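Local coordinates for protein tyrocidine synthetase 3 (PDB 2JGP) that takes part in nonribosomal tyrocidine synthesis, its peptidyl carrier domain probably presenting a phosphopantetheine-tethered intermediate to a condensation domain for peptide bond formation, at residues Ser9-Arg14 with Lys82-Ser87; Ser123-Glu128 with Ala235-Leu240. All coordinates share one frame; numbering follows the deposited sequence.

Contact 1 (Ser9-Arg14 with Lys82-Ser87)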
loop_
_atom_site.group_PDB
_atom_site.type_symbol
_atom_site.label_atom_id
_atom_site.label_comp_id
_atom_site.label_asym_id
_atom_site.label_seq_id
_atom_site.Cartn_x
_atom_site.Cartn_y
_atom_site.Cartn_z
ATOM N N SER A 9 -2.791 4.816 13.949
ATOM C CA SER A 9 -2.253 5.786 13.015
ATOM C C SER A 9 -0.763 5.866 13.210
ATOM O O SER A 9 -0.241 5.393 14.217
ATOM C CB SER A 9 -2.857 7.164 13.260
ATOM O OG SER A 9 -2.414 7.696 14.494
ATOM N N VAL A 10 -0.084 6.511 12.267
ATOM C CA VAL A 10 1.367 6.665 12.357
ATOM C C VAL A 10 1.787 7.427 13.622
ATOM O O VAL A 10 2.731 7.023 14.284
ATOM C CB VAL A 10 1.957 7.315 11.060
ATOM C CG1 VAL A 10 1.419 8.737 10.864
ATOM C CG2 VAL A 10 3.468 7.314 11.097
ATOM N N TRP A 11 1.084 8.501 13.978
ATOM C CA TRP A 11 1.472 9.278 15.158
ATOM C C TRP A 11 1.140 8.556 16.462
ATOM O O TRP A 11 1.859 8.701 17.432
ATOM C CB TRP A 11 0.901 10.705 15.127
ATOM C CG TRP A 11 1.641 11.558 14.146
ATOM C CD1 TRP A 11 1.156 12.077 12.980
ATOM C CD2 TRP A 11 3.020 11.941 14.214
ATOM N NE1 TRP A 11 2.144 12.780 12.326
ATOM C CE2 TRP A 11 3.299 12.709 13.060
ATOM C CE3 TRP A 11 4.049 11.714 15.138
ATOM C CZ2 TRP A 11 4.553 13.256 12.814
ATOM C CZ3 TRP A 11 5.294 12.259 14.892
ATOM C CH2 TRP A 11 5.537 13.025 13.741
ATOM N N GLU A 12 0.067 7.765 16.483
ATOM C CA GLU A 12 -0.216 6.933 17.658
ATOM C C GLU A 12 0.890 5.898 17.862
ATOM O O GLU A 12 1.344 5.675 18.994
ATOM C CB GLU A 12 -1.587 6.266 17.547
ATOM C CG GLU A 12 -2.736 7.221 17.827
ATOM C CD GLU A 12 -4.085 6.542 17.860
ATOM O OE1 GLU A 12 -5.097 7.261 18.054
ATOM O OE2 GLU A 12 -4.145 5.298 17.710
ATOM N N ALA A 13 1.354 5.299 16.763
ATOM C CA ALA A 13 2.456 4.333 16.812
ATOM C C ALA A 13 3.759 4.984 17.283
ATOM O O ALA A 13 4.414 4.473 18.180
ATOM C CB ALA A 13 2.656 3.686 15.447
ATOM N N ARG A 14 4.116 6.120 16.687
ATOM C CA ARG A 14 5.350 6.820 17.037
ATOM C C ARG A 14 5.367 7.237 18.504
ATOM O O ARG A 14 6.338 7.008 19.216
ATOM C CB ARG A 14 5.540 8.050 16.143
ATOM C CG ARG A 14 5.904 7.702 14.714
ATOM C CD ARG A 14 5.873 8.909 13.805
ATOM N NE ARG A 14 6.399 8.559 12.488
ATOM C CZ ARG A 14 6.142 9.228 11.367
ATOM N NH1 ARG A 14 5.375 10.311 11.375
ATOM N NH2 ARG A 14 6.659 8.807 10.224
ATOM N N LYS A 82 2.744 23.847 12.765
ATOM C CA LYS A 82 3.820 24.538 13.469
ATOM C C LYS A 82 4.735 23.538 14.167
ATOM O O LYS A 82 4.270 22.650 14.872
ATOM C CB LYS A 82 3.239 25.519 14.491
ATOM C CG LYS A 82 4.278 26.344 15.239
ATOM C CD LYS A 82 3.614 27.329 16.193
ATOM C CE LYS A 82 4.588 27.829 17.245
ATOM N NZ LYS A 82 4.955 26.757 18.212
ATOM N N GLY A 83 6.044 23.687 13.965
ATOM C CA GLY A 83 7.022 22.791 14.591
ATOM C C GLY A 83 6.799 21.324 14.264
ATOM O O GLY A 83 7.030 20.448 15.106
ATOM N N ASN A 84 6.329 21.058 13.045
ATOM C CA ASN A 84 6.069 19.705 12.576
ATOM C C ASN A 84 6.592 19.583 11.143
ATOM O O ASN A 84 5.962 20.059 10.201
ATOM C CB ASN A 84 4.569 19.387 12.643
ATOM C CG ASN A 84 4.235 17.990 12.130
ATOM O OD1 ASN A 84 5.097 17.268 11.616
ATOM N ND2 ASN A 84 2.971 17.602 12.268
ATOM N N VAL A 85 7.752 18.952 10.983
ATOM C CA VAL A 85 8.368 18.844 9.665
ATOM C C VAL A 85 7.640 17.855 8.749
ATOM O O VAL A 85 7.984 17.764 7.572
ATOM C CB VAL A 85 9.867 18.444 9.748
ATOM C CG1 VAL A 85 10.663 19.499 10.520
ATOM C CG2 VAL A 85 10.021 17.069 10.369
ATOM N N PHE A 86 6.666 17.114 9.289
ATOM C CA PHE A 86 5.844 16.168 8.512
ATOM C C PHE A 86 4.580 16.796 7.925
ATOM O O PHE A 86 3.847 16.140 7.188
ATOM C CB PHE A 86 5.429 14.976 9.387
ATOM C CG PHE A 86 6.545 14.042 9.702
ATOM C CD1 PHE A 86 7.379 14.272 10.788
ATOM C CD2 PHE A 86 6.770 12.925 8.914
ATOM C CE1 PHE A 86 8.408 13.407 11.077
ATOM C CE2 PHE A 86 7.808 12.053 9.202
ATOM C CZ PHE A 86 8.626 12.294 10.282
ATOM N N SER A 87 4.322 18.054 8.256
ATOM C CA SER A 87 3.104 18.731 7.830
ATOM C C SER A 87 3.130 19.050 6.336
ATOM O O SER A 87 4.108 19.598 5.830
ATOM C CB SER A 87 2.926 20.023 8.628
ATOM O OG SER A 87 1.862 20.799 8.117
#
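Trp11 and Arg14, one turn apart at the start of a carrier-domain helix, both reach the same face of Phe86, an example of how one aromatic side chain can tie the segment that follows a small helical domain back to that domain. The helix opens at Ser9, an N-cap whose OG accepts from Glu12 N at 3.2 Å. Val10 takes part indirectly: its CG2 lies over the centre of the Arg14 guanidinium, on the side turned away from Phe86. Trp11 makes a T-shaped pair with Phe86, the planes at 90° and the centroids 5.2 Å apart; the CZ2-CH2 edge of the indole points at the phenyl face, with Trp11 CZ2 3.6 Å from Phe86 CD1. Arg14, extended from CG to NE, lays NH1 over one face of the Trp11 ring, toward its rim, and turns its charged end to Phe86 for an off-centre cation-pi contact, with Arg14 CZ 4.4 Å from the Phe86 ring centroid. The guanidinium and phenyl planes stay 45° apart, and the nearest approach is Arg14 NH2 to Phe86 CE2, 3.6 Å. Phe86 is itself held by an Asx turn inside a type I turn from Asn84 to Ser87: Asn84 OD1 accepts from Phe86 N at 2.8 Å, the donor standing above the carbonyl plane. The guanidinium is fixed by Gly403 O and a salt bridge to Asp406, while Trp11 packs on Met51 of helix 41-55 and Ile77 of helix 70-79. Phe86 also meets Phe263 and side chains of helix 267-279, so its ring is wedged between carrier and condensation-domain helices.

Contact 2 (Ser123-Glu128 with Ala235-Leu240)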
loop_
_atom_site.group_PDB
_atom_site.type_symbol
_atom_site.label_atom_id
_atom_site.label_comp_id
_atom_site.label_asym_id
_atom_site.label_seq_id
_atom_site.Cartn_x
_atom_site.Cartn_y
_atom_site.Cartn_z
ATOM N N SER A 123 -8.519 -0.859 -17.064
ATOM C CA SER A 123 -9.689 -1.509 -16.482
ATOM C C SER A 123 -10.811 -1.556 -17.517
ATOM O O SER A 123 -10.859 -0.737 -18.445
ATOM C CB SER A 123 -10.166 -0.766 -15.236
ATOM O OG SER A 123 -10.657 0.524 -15.564
ATOM N N THR A 124 -11.696 -2.534 -17.358
ATOM C CA THR A 124 -12.878 -2.661 -18.198
ATOM C C THR A 124 -14.081 -2.880 -17.296
ATOM O O THR A 124 -13.985 -3.569 -16.278
ATOM C CB THR A 124 -12.758 -3.830 -19.191
ATOM O OG1 THR A 124 -12.469 -5.039 -18.477
ATOM C CG2 THR A 124 -11.652 -3.563 -20.197
ATOM N N MET A 125 -15.201 -2.267 -17.666
ATOM C CA MET A 125 -16.433 -2.363 -16.899
ATOM C C MET A 125 -17.576 -2.628 -17.857
ATOM O O MET A 125 -17.718 -1.921 -18.855
ATOM C CB MET A 125 -16.676 -1.055 -16.149
ATOM C CG MET A 125 -17.903 -1.054 -15.257
ATOM S SD MET A 125 -17.824 0.274 -14.040
ATOM C CE MET A 125 -17.643 1.699 -15.113
ATOM N N LEU A 126 -18.367 -3.658 -17.565
ATOM C CA LEU A 126 -19.591 -3.931 -18.316
ATOM C C LEU A 126 -20.719 -3.069 -17.756
ATOM O O LEU A 126 -21.044 -3.157 -16.565
ATOM C CB LEU A 126 -19.978 -5.413 -18.226
ATOM C CG LEU A 126 -21.288 -5.807 -18.924
ATOM C CD1 LEU A 126 -21.208 -5.538 -20.425
ATOM C CD2 LEU A 126 -21.634 -7.266 -18.656
ATOM N N ILE A 127 -21.307 -2.240 -18.617
ATOM C CA ILE A 127 -22.424 -1.381 -18.240
ATOM C C ILE A 127 -23.675 -1.847 -18.970
ATOM O O ILE A 127 -23.732 -1.802 -20.199
ATOM C CB ILE A 127 -22.157 0.095 -18.591
ATOM C CG1 ILE A 127 -20.882 0.589 -17.895
ATOM C CG2 ILE A 127 -23.355 0.960 -18.191
ATOM C CD1 ILE A 127 -20.538 2.034 -18.201
ATOM N N GLU A 128 -24.666 -2.295 -18.203
ATOM C CA GLU A 128 -25.932 -2.764 -18.750
ATOM C C GLU A 128 -27.055 -1.823 -18.328
ATOM O O GLU A 128 -27.398 -1.740 -17.148
ATOM C CB GLU A 128 -26.214 -4.192 -18.280
ATOM C CG GLU A 128 -25.373 -5.236 -19.001
ATOM C CD GLU A 128 -25.230 -6.531 -18.222
ATOM O OE1 GLU A 128 -24.704 -6.495 -17.087
ATOM O OE2 GLU A 128 -25.626 -7.589 -18.754
ATOM N N ALA A 235 -15.556 5.805 -8.144
ATOM C CA ALA A 235 -16.620 6.280 -7.267
ATOM C C ALA A 235 -17.081 7.665 -7.685
ATOM O O ALA A 235 -18.280 7.922 -7.769
ATOM C CB ALA A 235 -16.149 6.300 -5.807
ATOM N N GLU A 236 -16.126 8.546 -7.963
ATOM C CA GLU A 236 -16.439 9.933 -8.299
ATOM C C GLU A 236 -17.009 10.079 -9.706
ATOM O O GLU A 236 -17.812 10.976 -9.956
ATOM C CB GLU A 236 -15.212 10.822 -8.113
ATOM C CG GLU A 236 -14.783 10.924 -6.658
ATOM C CD GLU A 236 -13.746 11.988 -6.416
ATOM O OE1 GLU A 236 -13.226 12.548 -7.398
ATOM O OE2 GLU A 236 -13.445 12.260 -5.236
ATOM N N TRP A 237 -16.598 9.199 -10.619
ATOM C CA TRP A 237 -17.175 9.170 -11.959
ATOM C C TRP A 237 -18.675 8.857 -11.875
ATOM O O TRP A 237 -19.498 9.538 -12.493
ATOM C CB TRP A 237 -16.466 8.137 -12.842
ATOM C CG TRP A 237 -17.052 8.078 -14.214
ATOM C CD1 TRP A 237 -16.763 8.897 -15.260
ATOM C CD2 TRP A 237 -18.066 7.176 -14.675
ATOM N NE1 TRP A 237 -17.529 8.559 -16.352
ATOM C CE2 TRP A 237 -18.336 7.504 -16.019
ATOM C CE3 TRP A 237 -18.770 6.120 -14.083
ATOM C CZ2 TRP A 237 -19.278 6.814 -16.784
ATOM C CZ3 TRP A 237 -19.707 5.430 -14.847
ATOM C CH2 TRP A 237 -19.951 5.784 -16.183
ATOM N N VAL A 238 -19.013 7.829 -11.098
ATOM C CA VAL A 238 -20.405 7.434 -10.857
ATOM C C VAL A 238 -21.222 8.578 -10.252
ATOM O O VAL A 238 -22.355 8.834 -10.675
ATOM C CB VAL A 238 -20.477 6.200 -9.915
ATOM C CG1 VAL A 238 -21.898 5.972 -9.408
ATOM C CG2 VAL A 238 -19.956 4.960 -10.632
ATOM N N GLN A 239 -20.645 9.257 -9.264
ATOM C CA GLN A 239 -21.294 10.406 -8.626
ATOM C C GLN A 239 -21.482 11.569 -9.605
ATOM O O GLN A 239 -22.570 12.145 -9.688
ATOM C CB GLN A 239 -20.486 10.873 -7.408
ATOM C CG GLN A 239 -20.605 9.961 -6.195
ATOM C CD GLN A 239 -19.633 10.331 -5.089
ATOM O OE1 GLN A 239 -18.430 10.097 -5.203
ATOM N NE2 GLN A 239 -20.149 10.909 -4.011
ATOM N N LEU A 240 -20.422 11.904 -10.342
ATOM C CA LEU A 240 -20.469 12.997 -11.323
ATOM C C LEU A 240 -21.463 12.733 -12.454
ATOM O O LEU A 240 -22.163 13.652 -12.887
ATOM C CB LEU A 240 -19.080 13.270 -11.906
ATOM C CG LEU A 240 -18.094 13.948 -10.950
ATOM C CD1 LEU A 240 -16.670 13.855 -11.497
ATOM C CD2 LEU A 240 -18.489 15.398 -10.674
#
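This is a small apolar contact between an inner strand of the condensation domain's five-stranded mixed sheet and a helix that covers that sheet, and it illustrates how one large aromatic can span a helix-sheet gap. Met125 and Ile127, two positions apart and hence on the same side of strand 123-129, both meet Trp237 of helix 227-241. The backbones remain well separated, with the closest pair, Ile127 CA and Val238 CA, 11.7 Å apart, and the distance is bridged by the indole. Trp237 projects from the helix with CG anti to the backbone N (chi1 179°), which carries the six-membered ring toward the strand. Its far end is met at two neighbouring atoms: Met125 CE lies 4.3 Å from Trp237 CZ3, and Ile127 CD1 lies 4.3 Å from Trp237 CH2. Both methyl groups approach obliquely from the same side of the ring plane. Met125 is extended as far as SD, and the turn of its last torsion (chi3 57°) sets the terminal methyl beside the indole rim, while Ile127 uses the tip of its longer branch. Contact is purely van der Waals and modest, burying 83 Å² in all. The polar atom of the indole, NE1, looks elsewhere, to a weak hydrogen bond with Val136 O. Trp237 also meets the Phe140 ring, Ala139 and Leu143, all on helix 133-146, which thus packs beside helix 227-241. On the sheet side, Met125 packs on Leu216 of strand 213-220 and Leu449 of strand 447-451, and Ile127 on Cys447 and Leu449 of the latter.

In the fold
Contact 1 and contact 2 follow one another along the chain, the first closing before the second opens. Their centres are 36 Å apart and their nearest atoms about 21 Å, so they do not touch and share no helix, strand or sheet. Contact 1 ties the first helix of the carrier domain to the probable linker that leads into the condensation domain, at a place where helices of both domains gather. Contact 2 lies inside the condensation domain, where a helix covers a mixed five-stranded sheet. The pair thus separates two levels of organisation in the bidomain: one contact probably bears on how the domains are joined, the other on the interior of one of them.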